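Local coordinates for uncharacterized protein (Bacteroides eggerthii, PDB 4L3R), which is of unknown function but belongs to a family of the calycin clan, whose beta-barrels in many relatives bind small hydrophobic molecules, at residues 11-16 with 123-128; 80-85 with 93-98; 128-133 with 141-146. All coordinates share one frame; numbering follows the deposited sequence.

Contact 1 of 3, residues 11-16 with 123-128; sequences NDKTWK and GDVHNL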
ATOM      1  N   ASN B  11      -3.436  -6.209   3.126  1.00 73.74           N
ATOM      2  CA  ASN B  11      -3.744  -5.797   4.497  1.00 77.95           C
ATOM      3  C   ASN B  11      -3.077  -6.659   5.595  1.00 84.02           C
ATOM      4  O   ASN B  11      -3.696  -7.579   6.131  1.00 84.31           O
ATOM      5  CB  ASN B  11      -5.277  -5.765   4.702  1.00 81.26           C
ATOM      6  CG  ASN B  11      -5.754  -5.033   5.934  1.00101.09           C
ATOM      7  OD1 ASN B  11      -4.982  -4.417   6.681  1.00 92.04           O
ATOM      8  ND2 ASN B  11      -7.063  -5.033   6.137  1.00 96.12           N
ATOM      9  N   ASP B  12      -1.839  -6.272   5.980  1.00 82.24           N
ATOM     10  CA  ASP B  12      -1.053  -6.844   7.082  1.00 84.22           C
ATOM     11  C   ASP B  12      -1.219  -8.371   7.186  1.00 85.71           C
ATOM     12  O   ASP B  12      -1.803  -8.881   8.152  1.00 88.20           O
ATOM     13  CB  ASP B  12      -1.471  -6.145   8.402  1.00 91.76           C
ATOM     14  CG  ASP B  12      -0.629  -6.462   9.630  1.00110.25           C
ATOM     15  OD1 ASP B  12       0.606  -6.624   9.483  1.00110.92           O
ATOM     16  OD2 ASP B  12      -1.200  -6.505  10.746  1.00119.79           O
ATOM     17  N   LYS B  13      -0.725  -9.095   6.172  1.00 77.09           N
ATOM     18  CA  LYS B  13      -0.857 -10.548   6.163  1.00 74.74           C
ATOM     19  C   LYS B  13       0.175 -11.225   5.285  1.00 74.57           C
ATOM     20  O   LYS B  13       0.549 -10.704   4.230  1.00 72.91           O
ATOM     21  CB  LYS B  13      -2.266 -10.958   5.696  1.00 76.17           C
ATOM     22  CG  LYS B  13      -2.680 -10.401   4.327  1.00 75.41           C
ATOM     23  CD  LYS B  13      -4.030 -10.933   3.870  1.00 77.80           C
ATOM     24  CE  LYS B  13      -5.186 -10.398   4.684  1.00 80.16           C
ATOM     25  NZ  LYS B  13      -6.484 -10.683   4.029  1.00 81.50           N
ATOM     26  N   THR B  14       0.599 -12.422   5.717  1.00 68.86           N
ATOM     27  CA  THR B  14       1.520 -13.277   4.987  1.00 64.07           C
ATOM     28  C   THR B  14       0.708 -14.461   4.488  1.00 63.98           C
ATOM     29  O   THR B  14       0.062 -15.145   5.287  1.00 65.72           O
ATOM     30  CB  THR B  14       2.686 -13.670   5.889  1.00 67.26           C
ATOM     31  OG1 THR B  14       3.369 -12.474   6.271  1.00 67.89           O
ATOM     32  CG2 THR B  14       3.660 -14.624   5.205  1.00 58.95           C
ATOM     33  N   TRP B  15       0.719 -14.684   3.171  1.00 55.31           N
ATOM     34  CA  TRP B  15       0.014 -15.799   2.544  1.00 53.12           C
ATOM     35  C   TRP B  15       0.901 -17.024   2.625  1.00 55.42           C
ATOM     36  O   TRP B  15       2.042 -16.970   2.176  1.00 53.13           O
ATOM     37  CB  TRP B  15      -0.332 -15.462   1.093  1.00 49.60           C
ATOM     38  CG  TRP B  15      -1.374 -14.402   0.993  1.00 51.67           C
ATOM     39  CD1 TRP B  15      -1.169 -13.068   0.802  1.00 54.52           C
ATOM     40  CD2 TRP B  15      -2.772 -14.564   1.245  1.00 53.12           C
ATOM     41  NE1 TRP B  15      -2.368 -12.401   0.830  1.00 55.28           N
ATOM     42  CE2 TRP B  15      -3.370 -13.294   1.113  1.00 58.01           C
ATOM     43  CE3 TRP B  15      -3.586 -15.668   1.529  1.00 55.57           C
ATOM     44  CZ2 TRP B  15      -4.755 -13.100   1.243  1.00 59.35           C
ATOM     45  CZ3 TRP B  15      -4.946 -15.476   1.678  1.00 59.46           C
ATOM     46  CH2 TRP B  15      -5.523 -14.205   1.527  1.00 61.10           C
ATOM     47  N   LYS B  16       0.401 -18.108   3.234  1.00 52.96           N
ATOM     48  CA  LYS B  16       1.140 -19.357   3.404  1.00 51.87           C
ATOM     49  C   LYS B  16       0.606 -20.387   2.421  1.00 55.17           C
ATOM     50  O   LYS B  16      -0.601 -20.616   2.389  1.00 56.33           O
ATOM     51  CB  LYS B  16       1.002 -19.852   4.860  1.00 56.13           C
ATOM     52  CG  LYS B  16       1.615 -21.225   5.155  1.00 61.41           C
ATOM     53  CD  LYS B  16       3.131 -21.256   5.089  1.00 62.08           C
ATOM     54  CE  LYS B  16       3.630 -22.669   5.281  1.00 64.48           C
ATOM     55  NZ  LYS B  16       5.022 -22.706   5.800  1.00 69.87           N
ATOM     56  N   GLY B 123     -10.052 -14.865  -4.305  1.00 69.49           N
ATOM     57  CA  GLY B 123      -9.765 -14.927  -2.881  1.00 69.40           C
ATOM     58  C   GLY B 123     -10.677 -14.102  -2.002  1.00 76.79           C
ATOM     59  O   GLY B 123     -11.486 -13.302  -2.485  1.00 78.74           O
ATOM     60  N   ASP B 124     -10.538 -14.316  -0.690  1.00 73.24           N
ATOM     61  CA  ASP B 124     -11.290 -13.614   0.341  1.00 75.66           C
ATOM     62  C   ASP B 124     -10.288 -13.177   1.440  1.00 76.69           C
ATOM     63  O   ASP B 124      -9.088 -13.111   1.163  1.00 72.54           O
ATOM     64  CB  ASP B 124     -12.454 -14.498   0.854  1.00 81.62           C
ATOM     65  CG  ASP B 124     -12.086 -15.709   1.698  1.00 91.86           C
ATOM     66  OD1 ASP B 124     -10.890 -16.054   1.756  1.00 89.51           O
ATOM     67  OD2 ASP B 124     -13.004 -16.330   2.276  1.00101.43           O
ATOM     68  N   VAL B 125     -10.765 -12.883   2.658  1.00 75.58           N
ATOM     69  CA  VAL B 125      -9.921 -12.400   3.757  1.00 74.50           C
ATOM     70  C   VAL B 125      -8.864 -13.444   4.146  1.00 74.25           C
ATOM     71  O   VAL B 125      -7.721 -13.076   4.386  1.00 71.74           O
ATOM     72  CB  VAL B 125     -10.788 -12.003   4.995  1.00 83.36           C
ATOM     73  CG1 VAL B 125      -9.920 -11.660   6.210  1.00 83.66           C
ATOM     74  CG2 VAL B 125     -11.724 -10.839   4.670  1.00 85.45           C
ATOM     75  N   HIS B 126      -9.242 -14.724   4.220  1.00 71.20           N
ATOM     76  CA  HIS B 126      -8.348 -15.789   4.679  1.00 69.51           C
ATOM     77  C   HIS B 126      -7.817 -16.707   3.579  1.00 69.17           C
ATOM     78  O   HIS B 126      -6.880 -17.438   3.863  1.00 66.92           O
ATOM     79  CB  HIS B 126      -9.075 -16.641   5.728  1.00 74.46           C
ATOM     80  CG  HIS B 126      -9.419 -15.851   6.953  1.00 81.92           C
ATOM     81  ND1 HIS B 126      -8.449 -15.488   7.871  1.00 83.78           N
ATOM     82  CD2 HIS B 126     -10.604 -15.329   7.344  1.00 87.69           C
ATOM     83  CE1 HIS B 126      -9.072 -14.783   8.800  1.00 87.28           C
ATOM     84  NE2 HIS B 126     -10.372 -14.661   8.524  1.00 90.17           N
ATOM     85  N   ASN B 127      -8.388 -16.701   2.357  1.00 64.88           N
ATOM     86  CA  ASN B 127      -7.936 -17.599   1.287  1.00 61.83           C
ATOM     87  C   ASN B 127      -7.567 -16.839   0.015  1.00 63.08           C
ATOM     88  O   ASN B 127      -8.178 -15.824  -0.304  1.00 62.93           O
ATOM     89  CB  ASN B 127      -9.016 -18.639   0.961  1.00 63.90           C
ATOM     90  CG  ASN B 127      -9.467 -19.432   2.162  1.00 82.03           C
ATOM     91  OD1 ASN B 127      -8.874 -20.453   2.516  1.00 74.80           O
ATOM     92  ND2 ASN B 127     -10.496 -18.960   2.850  1.00 78.14           N
ATOM     93  N   LEU B 128      -6.552 -17.346  -0.703  1.00 57.57           N
ATOM     94  CA  LEU B 128      -6.089 -16.793  -1.978  1.00 55.08           C
ATOM     95  C   LEU B 128      -5.747 -17.942  -2.910  1.00 58.21           C
ATOM     96  O   LEU B 128      -5.019 -18.853  -2.519  1.00 56.50           O
ATOM     97  CB  LEU B 128      -4.877 -15.861  -1.788  1.00 52.55           C
ATOM     98  CG  LEU B 128      -4.258 -15.258  -3.065  1.00 55.00           C
ATOM     99  CD1 LEU B 128      -5.229 -14.304  -3.752  1.00 55.84           C
ATOM    100  CD2 LEU B 128      -2.960 -14.534  -2.746  1.00 55.72           C
TER

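Contact 2 of 3, residues 80-85 with 93-98; sequences SDAILK and ISISGK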
ATOM      1  N   SER B  80      11.958 -10.861  -4.583  1.00 50.87           N
ATOM      2  CA  SER B  80      11.974  -9.593  -3.844  1.00 53.29           C
ATOM      3  C   SER B  80      11.472  -8.440  -4.700  1.00 60.70           C
ATOM      4  O   SER B  80      12.104  -8.092  -5.703  1.00 62.58           O
ATOM      5  CB  SER B  80      13.384  -9.279  -3.353  1.00 59.24           C
ATOM      6  OG  SER B  80      13.827 -10.307  -2.481  1.00 72.72           O
ATOM      7  N   ASP B  81      10.350  -7.839  -4.284  1.00 57.33           N
ATOM      8  CA  ASP B  81       9.709  -6.697  -4.934  1.00 58.01           C
ATOM      9  C   ASP B  81       9.517  -6.929  -6.445  1.00 59.05           C
ATOM     10  O   ASP B  81       9.873  -6.069  -7.258  1.00 58.95           O
ATOM     11  CB  ASP B  81      10.502  -5.393  -4.667  1.00 63.83           C
ATOM     12  CG  ASP B  81      10.508  -4.933  -3.213  1.00 82.60           C
ATOM     13  OD1 ASP B  81       9.440  -5.029  -2.550  1.00 82.94           O
ATOM     14  OD2 ASP B  81      11.547  -4.398  -2.763  1.00 94.42           O
ATOM     15  N   ALA B  82       8.935  -8.099  -6.817  1.00 53.06           N
ATOM     16  CA  ALA B  82       8.644  -8.382  -8.223  1.00 51.69           C
ATOM     17  C   ALA B  82       7.576  -7.386  -8.724  1.00 55.17           C
ATOM     18  O   ALA B  82       6.712  -6.954  -7.943  1.00 54.14           O
ATOM     19  CB  ALA B  82       8.168  -9.819  -8.396  1.00 50.22           C
ATOM     20  N   ILE B  83       7.650  -7.002 -10.012  1.00 51.86           N
ATOM     21  CA  ILE B  83       6.699  -6.053 -10.597  1.00 51.14           C
ATOM     22  C   ILE B  83       5.332  -6.728 -10.658  1.00 51.76           C
ATOM     23  O   ILE B  83       5.212  -7.818 -11.208  1.00 49.01           O
ATOM     24  CB  ILE B  83       7.162  -5.550 -11.987  1.00 56.70           C
ATOM     25  CG1 ILE B  83       8.502  -4.780 -11.885  1.00 59.41           C
ATOM     26  CG2 ILE B  83       6.080  -4.655 -12.626  1.00 58.31           C
ATOM     27  CD1 ILE B  83       9.320  -4.791 -13.179  1.00 71.82           C
ATOM     28  N   LEU B  84       4.312  -6.081 -10.077  1.00 49.16           N
ATOM     29  CA  LEU B  84       2.965  -6.616  -9.993  1.00 47.33           C
ATOM     30  C   LEU B  84       1.970  -5.816 -10.829  1.00 52.76           C
ATOM     31  O   LEU B  84       1.947  -4.591 -10.778  1.00 54.07           O
ATOM     32  CB  LEU B  84       2.511  -6.607  -8.520  1.00 46.14           C
ATOM     33  CG  LEU B  84       1.049  -7.014  -8.232  1.00 50.09           C
ATOM     34  CD1 LEU B  84       0.816  -8.477  -8.535  1.00 49.04           C
ATOM     35  CD2 LEU B  84       0.669  -6.668  -6.813  1.00 51.38           C
ATOM     36  N   LYS B  85       1.119  -6.541 -11.561  1.00 49.63           N
ATOM     37  CA  LYS B  85      -0.044  -6.025 -12.291  1.00 51.17           C
ATOM     38  C   LYS B  85      -1.214  -6.780 -11.694  1.00 55.18           C
ATOM     39  O   LYS B  85      -1.128  -8.004 -11.576  1.00 53.82           O
ATOM     40  CB  LYS B  85       0.066  -6.240 -13.817  1.00 54.64           C
ATOM     41  CG  LYS B  85       1.324  -5.659 -14.461  1.00 74.60           C
ATOM     42  CD  LYS B  85       1.157  -4.219 -14.919  1.00 91.20           C
ATOM     43  CE  LYS B  85       0.378  -4.102 -16.204  1.00112.03           C
ATOM     44  NZ  LYS B  85       0.647  -2.813 -16.882  1.00125.02           N
ATOM     45  N   ILE B  93      -3.962 -11.068 -12.753  1.00 53.79           N
ATOM     46  CA  ILE B  93      -2.733 -10.821 -12.002  1.00 50.88           C
ATOM     47  C   ILE B  93      -1.539 -11.254 -12.841  1.00 55.24           C
ATOM     48  O   ILE B  93      -1.619 -12.248 -13.553  1.00 54.64           O
ATOM     49  CB  ILE B  93      -2.729 -11.513 -10.606  1.00 51.14           C
ATOM     50  CG1 ILE B  93      -1.462 -11.124  -9.806  1.00 48.84           C
ATOM     51  CG2 ILE B  93      -2.855 -13.041 -10.740  1.00 50.65           C
ATOM     52  CD1 ILE B  93      -1.470 -11.516  -8.398  1.00 47.68           C
ATOM     53  N   SER B  94      -0.439 -10.510 -12.747  1.00 52.37           N
ATOM     54  CA  SER B  94       0.799 -10.842 -13.442  1.00 52.99           C
ATOM     55  C   SER B  94       1.984 -10.463 -12.520  1.00 54.28           C
ATOM     56  O   SER B  94       1.972  -9.387 -11.923  1.00 53.36           O
ATOM     57  CB  SER B  94       0.846 -10.148 -14.805  1.00 60.34           C
ATOM     58  OG  SER B  94       2.065  -9.475 -15.078  1.00 73.77           O
ATOM     59  N   ILE B  95       2.946 -11.383 -12.351  1.00 49.20           N
ATOM     60  CA  ILE B  95       4.140 -11.193 -11.523  1.00 48.00           C
ATOM     61  C   ILE B  95       5.337 -11.318 -12.450  1.00 52.47           C
ATOM     62  O   ILE B  95       5.477 -12.345 -13.101  1.00 52.11           O
ATOM     63  CB  ILE B  95       4.192 -12.230 -10.357  1.00 49.57           C
ATOM     64  CG1 ILE B  95       2.966 -12.064  -9.418  1.00 48.82           C
ATOM     65  CG2 ILE B  95       5.535 -12.115  -9.568  1.00 49.03           C
ATOM     66  CD1 ILE B  95       2.727 -13.237  -8.414  1.00 51.56           C
ATOM     67  N   SER B  96       6.188 -10.287 -12.522  1.00 50.82           N
ATOM     68  CA  SER B  96       7.352 -10.274 -13.408  1.00 52.77           C
ATOM     69  C   SER B  96       8.645 -10.040 -12.632  1.00 56.15           C
ATOM     70  O   SER B  96       8.678  -9.216 -11.720  1.00 54.60           O
ATOM     71  CB  SER B  96       7.194  -9.178 -14.460  1.00 59.45           C
ATOM     72  OG  SER B  96       5.998  -9.356 -15.200  1.00 72.57           O
ATOM     73  N   GLY B  97       9.703 -10.720 -13.055  1.00 54.29           N
ATOM     74  CA  GLY B  97      11.028 -10.615 -12.456  1.00 55.26           C
ATOM     75  C   GLY B  97      11.747 -11.945 -12.450  1.00 59.79           C
ATOM     76  O   GLY B  97      11.414 -12.844 -13.229  1.00 58.62           O
ATOM     77  N   LYS B  98      12.738 -12.078 -11.567  1.00 58.12           N
ATOM     78  CA  LYS B  98      13.508 -13.316 -11.432  1.00 58.80           C
ATOM     79  C   LYS B  98      13.808 -13.583  -9.967  1.00 60.83           C
ATOM     80  O   LYS B  98      13.963 -12.646  -9.180  1.00 62.00           O
ATOM     81  CB  LYS B  98      14.806 -13.276 -12.261  1.00 65.07           C
ATOM     82  CG  LYS B  98      15.623 -12.004 -12.112  1.00 83.29           C
ATOM     83  CD  LYS B  98      16.935 -12.089 -12.882  1.00 98.59           C
ATOM     84  CE  LYS B  98      17.659 -10.764 -12.896  1.00114.74           C
ATOM     85  NZ  LYS B  98      18.968 -10.855 -13.589  1.00127.40           N
TER
HETATM   86  O   HOH W   1      13.350 -11.046  -7.128  1.00 59.54           O
HETATM   87  O   HOH W   2       4.187  -7.735 -13.977  1.00 56.45           O

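Contact 3 of 3, residues 128-133 with 141-146; sequences LTLYFK and MGFTAR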
ATOM      1  N   LEU B 128      -6.552 -17.346  -0.703  1.00 57.57           N
ATOM      2  CA  LEU B 128      -6.089 -16.793  -1.978  1.00 55.08           C
ATOM      3  C   LEU B 128      -5.747 -17.942  -2.910  1.00 58.21           C
ATOM      4  O   LEU B 128      -5.019 -18.853  -2.519  1.00 56.50           O
ATOM      5  CB  LEU B 128      -4.877 -15.861  -1.788  1.00 52.55           C
ATOM      6  CG  LEU B 128      -4.258 -15.258  -3.065  1.00 55.00           C
ATOM      7  CD1 LEU B 128      -5.229 -14.304  -3.752  1.00 55.84           C
ATOM      8  CD2 LEU B 128      -2.960 -14.534  -2.746  1.00 55.72           C
ATOM      9  N   THR B 129      -6.294 -17.907  -4.132  1.00 56.13           N
ATOM     10  CA  THR B 129      -6.058 -18.922  -5.151  1.00 55.73           C
ATOM     11  C   THR B 129      -5.464 -18.239  -6.364  1.00 58.14           C
ATOM     12  O   THR B 129      -6.093 -17.328  -6.899  1.00 58.30           O
ATOM     13  CB  THR B 129      -7.364 -19.648  -5.495  1.00 65.14           C
ATOM     14  OG1 THR B 129      -7.969 -20.113  -4.291  1.00 71.66           O
ATOM     15  CG2 THR B 129      -7.144 -20.822  -6.438  1.00 61.39           C
ATOM     16  N   LEU B 130      -4.260 -18.663  -6.792  1.00 52.05           N
ATOM     17  CA  LEU B 130      -3.590 -18.110  -7.966  1.00 50.58           C
ATOM     18  C   LEU B 130      -3.573 -19.142  -9.080  1.00 55.23           C
ATOM     19  O   LEU B 130      -3.101 -20.263  -8.878  1.00 54.56           O
ATOM     20  CB  LEU B 130      -2.154 -17.682  -7.632  1.00 47.92           C
ATOM     21  CG  LEU B 130      -1.988 -16.700  -6.479  1.00 51.31           C
ATOM     22  CD1 LEU B 130      -0.519 -16.366  -6.263  1.00 49.96           C
ATOM     23  CD2 LEU B 130      -2.780 -15.425  -6.713  1.00 52.16           C
ATOM     24  N   TYR B 131      -4.073 -18.757 -10.256  1.00 52.60           N
ATOM     25  CA  TYR B 131      -4.094 -19.611 -11.433  1.00 54.32           C
ATOM     26  C   TYR B 131      -2.852 -19.323 -12.234  1.00 55.26           C
ATOM     27  O   TYR B 131      -2.565 -18.150 -12.485  1.00 52.40           O
ATOM     28  CB  TYR B 131      -5.350 -19.350 -12.274  1.00 59.59           C
ATOM     29  CG  TYR B 131      -6.619 -19.840 -11.618  1.00 64.81           C
ATOM     30  CD1 TYR B 131      -7.168 -19.173 -10.528  1.00 66.58           C
ATOM     31  CD2 TYR B 131      -7.280 -20.969 -12.092  1.00 69.01           C
ATOM     32  CE1 TYR B 131      -8.325 -19.634  -9.907  1.00 71.33           C
ATOM     33  CE2 TYR B 131      -8.445 -21.434 -11.485  1.00 72.58           C
ATOM     34  CZ  TYR B 131      -8.965 -20.763 -10.394  1.00 81.27           C
ATOM     35  OH  TYR B 131     -10.109 -21.242  -9.803  1.00 86.97           O
ATOM     36  N   PHE B 132      -2.112 -20.370 -12.639  1.00 51.73           N
ATOM     37  CA  PHE B 132      -0.894 -20.195 -13.425  1.00 51.19           C
ATOM     38  C   PHE B 132      -0.827 -21.219 -14.536  1.00 59.14           C
ATOM     39  O   PHE B 132      -1.403 -22.300 -14.403  1.00 59.37           O
ATOM     40  CB  PHE B 132       0.350 -20.281 -12.521  1.00 50.04           C
ATOM     41  CG  PHE B 132       0.664 -21.649 -11.958  1.00 50.07           C
ATOM     42  CD1 PHE B 132       0.083 -22.080 -10.773  1.00 51.25           C
ATOM     43  CD2 PHE B 132       1.584 -22.484 -12.587  1.00 51.56           C
ATOM     44  CE1 PHE B 132       0.400 -23.334 -10.240  1.00 51.62           C
ATOM     45  CE2 PHE B 132       1.925 -23.718 -12.033  1.00 53.50           C
ATOM     46  CZ  PHE B 132       1.330 -24.137 -10.865  1.00 51.09           C
ATOM     47  N   LYS B 133      -0.130 -20.879 -15.633  1.00 59.53           N
ATOM     48  CA  LYS B 133       0.003 -21.799 -16.757  0.50 62.96           C
ATOM     49  C   LYS B 133       1.328 -22.571 -16.640  1.00 67.60           C
ATOM     50  O   LYS B 133       2.384 -21.979 -16.412  1.00 65.67           O
ATOM     51  CB  LYS B 133      -0.151 -21.082 -18.121  0.50 68.84           C
ATOM     52  CG  LYS B 133       0.989 -20.168 -18.576  0.50 81.84           C
ATOM     53  CD  LYS B 133       1.833 -20.811 -19.671  0.50 92.48           C
ATOM     54  CE  LYS B 133       2.932 -19.898 -20.142  0.50102.00           C
ATOM     55  NZ  LYS B 133       3.631 -20.447 -21.331  0.50113.63           N
HETATM   56  N   MSE B 141      -2.325 -22.534  -7.261  1.00 47.40           N
HETATM   57  CA  MSE B 141      -1.603 -22.471  -5.999  1.00 44.21           C
HETATM   58  C   MSE B 141      -2.554 -21.892  -4.981  1.00 51.89           C
HETATM   59  O   MSE B 141      -3.027 -20.779  -5.185  1.00 52.68           O
HETATM   60  CB  MSE B 141      -0.373 -21.570  -6.099  1.00 43.37           C
HETATM   61  CG  MSE B 141       0.839 -22.194  -6.723  1.00 47.55           C
HETATM   62 SE   MSE B 141       2.286 -20.890  -6.687  0.75 50.75          SE
HETATM   63  CE  MSE B 141       1.695 -19.884  -8.180  1.00 48.63           C
ATOM     64  N   GLY B 142      -2.852 -22.626  -3.918  1.00 50.54           N
ATOM     65  CA  GLY B 142      -3.743 -22.151  -2.868  1.00 51.74           C
ATOM     66  C   GLY B 142      -2.942 -21.639  -1.692  1.00 53.97           C
ATOM     67  O   GLY B 142      -1.905 -22.212  -1.359  1.00 51.43           O
ATOM     68  N   PHE B 143      -3.410 -20.550  -1.065  1.00 51.81           N
ATOM     69  CA  PHE B 143      -2.761 -19.958   0.103  1.00 51.77           C
ATOM     70  C   PHE B 143      -3.768 -19.669   1.207  1.00 60.19           C
ATOM     71  O   PHE B 143      -4.956 -19.506   0.931  1.00 60.07           O
ATOM     72  CB  PHE B 143      -2.053 -18.648  -0.260  1.00 51.16           C
ATOM     73  CG  PHE B 143      -0.949 -18.752  -1.281  1.00 49.94           C
ATOM     74  CD1 PHE B 143      -1.237 -18.803  -2.636  1.00 51.38           C
ATOM     75  CD2 PHE B 143       0.380 -18.754  -0.890  1.00 50.90           C
ATOM     76  CE1 PHE B 143      -0.216 -18.923  -3.579  1.00 50.18           C
ATOM     77  CE2 PHE B 143       1.397 -18.868  -1.831  1.00 51.87           C
ATOM     78  CZ  PHE B 143       1.094 -18.971  -3.171  1.00 48.86           C
ATOM     79  N   THR B 144      -3.275 -19.566   2.450  1.00 59.93           N
ATOM     80  CA  THR B 144      -4.076 -19.203   3.621  1.00 64.03           C
ATOM     81  C   THR B 144      -3.368 -18.078   4.389  1.00 68.97           C
ATOM     82  O   THR B 144      -2.138 -18.010   4.390  1.00 66.11           O
ATOM     83  CB  THR B 144      -4.332 -20.419   4.517  1.00 75.48           C
ATOM     84  OG1 THR B 144      -3.082 -20.993   4.904  1.00 76.75           O
ATOM     85  CG2 THR B 144      -5.194 -21.469   3.832  1.00 74.56           C
ATOM     86  N   ALA B 145      -4.151 -17.193   5.022  1.00 69.13           N
ATOM     87  CA  ALA B 145      -3.652 -16.090   5.847  1.00 70.58           C
ATOM     88  C   ALA B 145      -4.344 -16.152   7.195  1.00 81.48           C
ATOM     89  O   ALA B 145      -5.575 -16.190   7.229  1.00 83.64           O
ATOM     90  CB  ALA B 145      -3.929 -14.758   5.168  1.00 70.26           C
ATOM     91  N   ARG B 146      -3.582 -16.188   8.304  1.00 81.58           N
ATOM     92  CA  ARG B 146      -4.185 -16.258   9.646  1.00 91.96           C
ATOM     93  C   ARG B 146      -4.770 -14.894  10.051  1.00112.70           C
ATOM     94  O   ARG B 146      -4.262 -13.852   9.573  1.00112.33           O
ATOM     95  CB  ARG B 146      -3.168 -16.740  10.700  1.00 94.38           C
ATOM     96  OXT ARG B 146      -5.758 -14.878  10.817  1.00135.46           O
TER

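Contact 1 of 3, residues 11-16 with 123-128
K13 reaches across to the turn between strands 118-123 and 127-134, its NZ donating to the backbone O of V125 at 2.7 Å. The donor lies in the carbonyl plane, on a lone pair, with a C=O...N angle of 132°. A lysine suits the place because its chain is long enough to bridge two loops; it bends at chi3 (70°), where CE turns out of the extended line. The same NZ forms a salt bridge with E8 of helix 4-10, which ties the helix to the turn through one charge.

W15 follows in strand 15-22, its side chain directed into the interior. CB of L128 sits over one face of the indole, 3.6 Å from the centroid of the six-membered ring and 16° off its normal, a CH-pi contact. L128 CD2 adds a looser contact, 4.0 Å from W15 CD2. At the ring edge, CH2 comes 3.7 Å from D124 O, while NE1 is hydrogen-bonded to the backbone O of I9. A tryptophan close to the start of the first strand recalls the one that packs at the closed end of lipocalin barrels, consistent with the calycin clan. An alanine here would probably leave a gap beneath L128 and the I9 carbonyl without its donor.

The turn that W15 leans on is shaped by an Asx motif. D124 OD1 accepts the backbone N-H of N127 at 2.7 Å, and through its syn lone pair the side-chain ND2 of N127 at 3.1 Å. Aspartate fits because one carboxylate oxygen can take both donors. At K16 the backbone pairs with T144, so strand 137-144 lies between strands 15-22 and 127-134.

Contact 2 of 3, residues 80-85 with 93-98
L84 and I93 meet through branch carbons, L84 CD1 lying 3.7 Å from I93 CG1 and also facing CG1 of I95. CG of the leucine is anti to the backbone N (chi1 174°), and from there chi2 (67°) sets CD1, the branch that meets strand 92-96. A82 completes the apolar patch: its CB is 3.7 Å from I95 CG2, where a small side chain fits close beneath the isoleucine.

Around this centre runs an antiparallel ladder. I83 pairs with S96 and K85 with S94 as hydrogen-bonded pairs, flanking the non-hydrogen-bonded pair of L84 and I95. The bond from K85 N to S94 O (3.0 Å) is nearly straight, whereas I83 N to S96 O bends to 135° near the strand end. Just beyond, G97 takes backbone angles that would jam any CB against the preceding carbonyl.

The other face, carrying I83, K85, S94 and S96, is more exposed. Serines suit it: a single water is hydrogen-bonded to S96 OG (2.7 Å), S94 OG and I83 O, while the aliphatic part of K85 passes S94 OG. A second water joins S80 N to K98 O.

Strand 78-87 pairs on its other side with strand 66-73, where D81 and A82 both face V70 in a G1 beta bulge, while I93 shares a backbone hydrogen bond with F119 of strand 118-123, consistent with the sheet closing into a barrel.

Contact 3 of 3, residues 128-133 with 141-146
F132 and M141 pack across the beta hairpin of strands 127-134 and 137-144, on the inward face that they share with L128, L130 and F143. This face is the tight one. F132 CE1 lies 3.7 Å from CG of M141, which is present as selenomethionine. Its SE lies 5.3 Å from the phenyl centroid and 36° off the normal, an oblique Met-aromatic contact. F132 CG stands between the backbone N and the carbonyl carbon (chi1 70°), and the ring extends from there to M141. L130 CD1 meets F143 CE1 at 3.7 Å, the two side chains crossing at about a right angle. Large flexible and flat apolar groups suit an interior that W15 and L55 also help to fill.

The opposite face is looser. T129 stands across from G142, their CA atoms 4.6 Å apart, and the glycine offers no side chain. The partly exposed threonine instead touches R19, E122 and V140, and its hydroxyl-bearing side chain suits that boundary.

Four backbone bonds hold the register. One is less regular: L128 N lies 41° above the carbonyl plane of F143. In the reverse bond F143 N meets L128 O at 2.8 Å, nearly along the C=O axis, and that same oxygen sits at the edge of the F143 ring.

How the contacts relate
All three contacts reach the same antiparallel sheet. Contact 2 comes from the middle of the chain, within the span between the two segments of contact 1, and contact 3 follows contact 1 in series. Contacts 1 and 3 have centres about 9 Å apart, share L128 on strand 127-134, and touch where A145 packs on W15. Contact 2 is centred about 18 Å from contact 1 and about 15 Å from contact 3, touching neither. Strand 118-123 lies beside 127-134 and bonds to strand 92-96 through F119 and I93, which probably brings the hairpins of contacts 2 and 3 together around a calycin-like barrel.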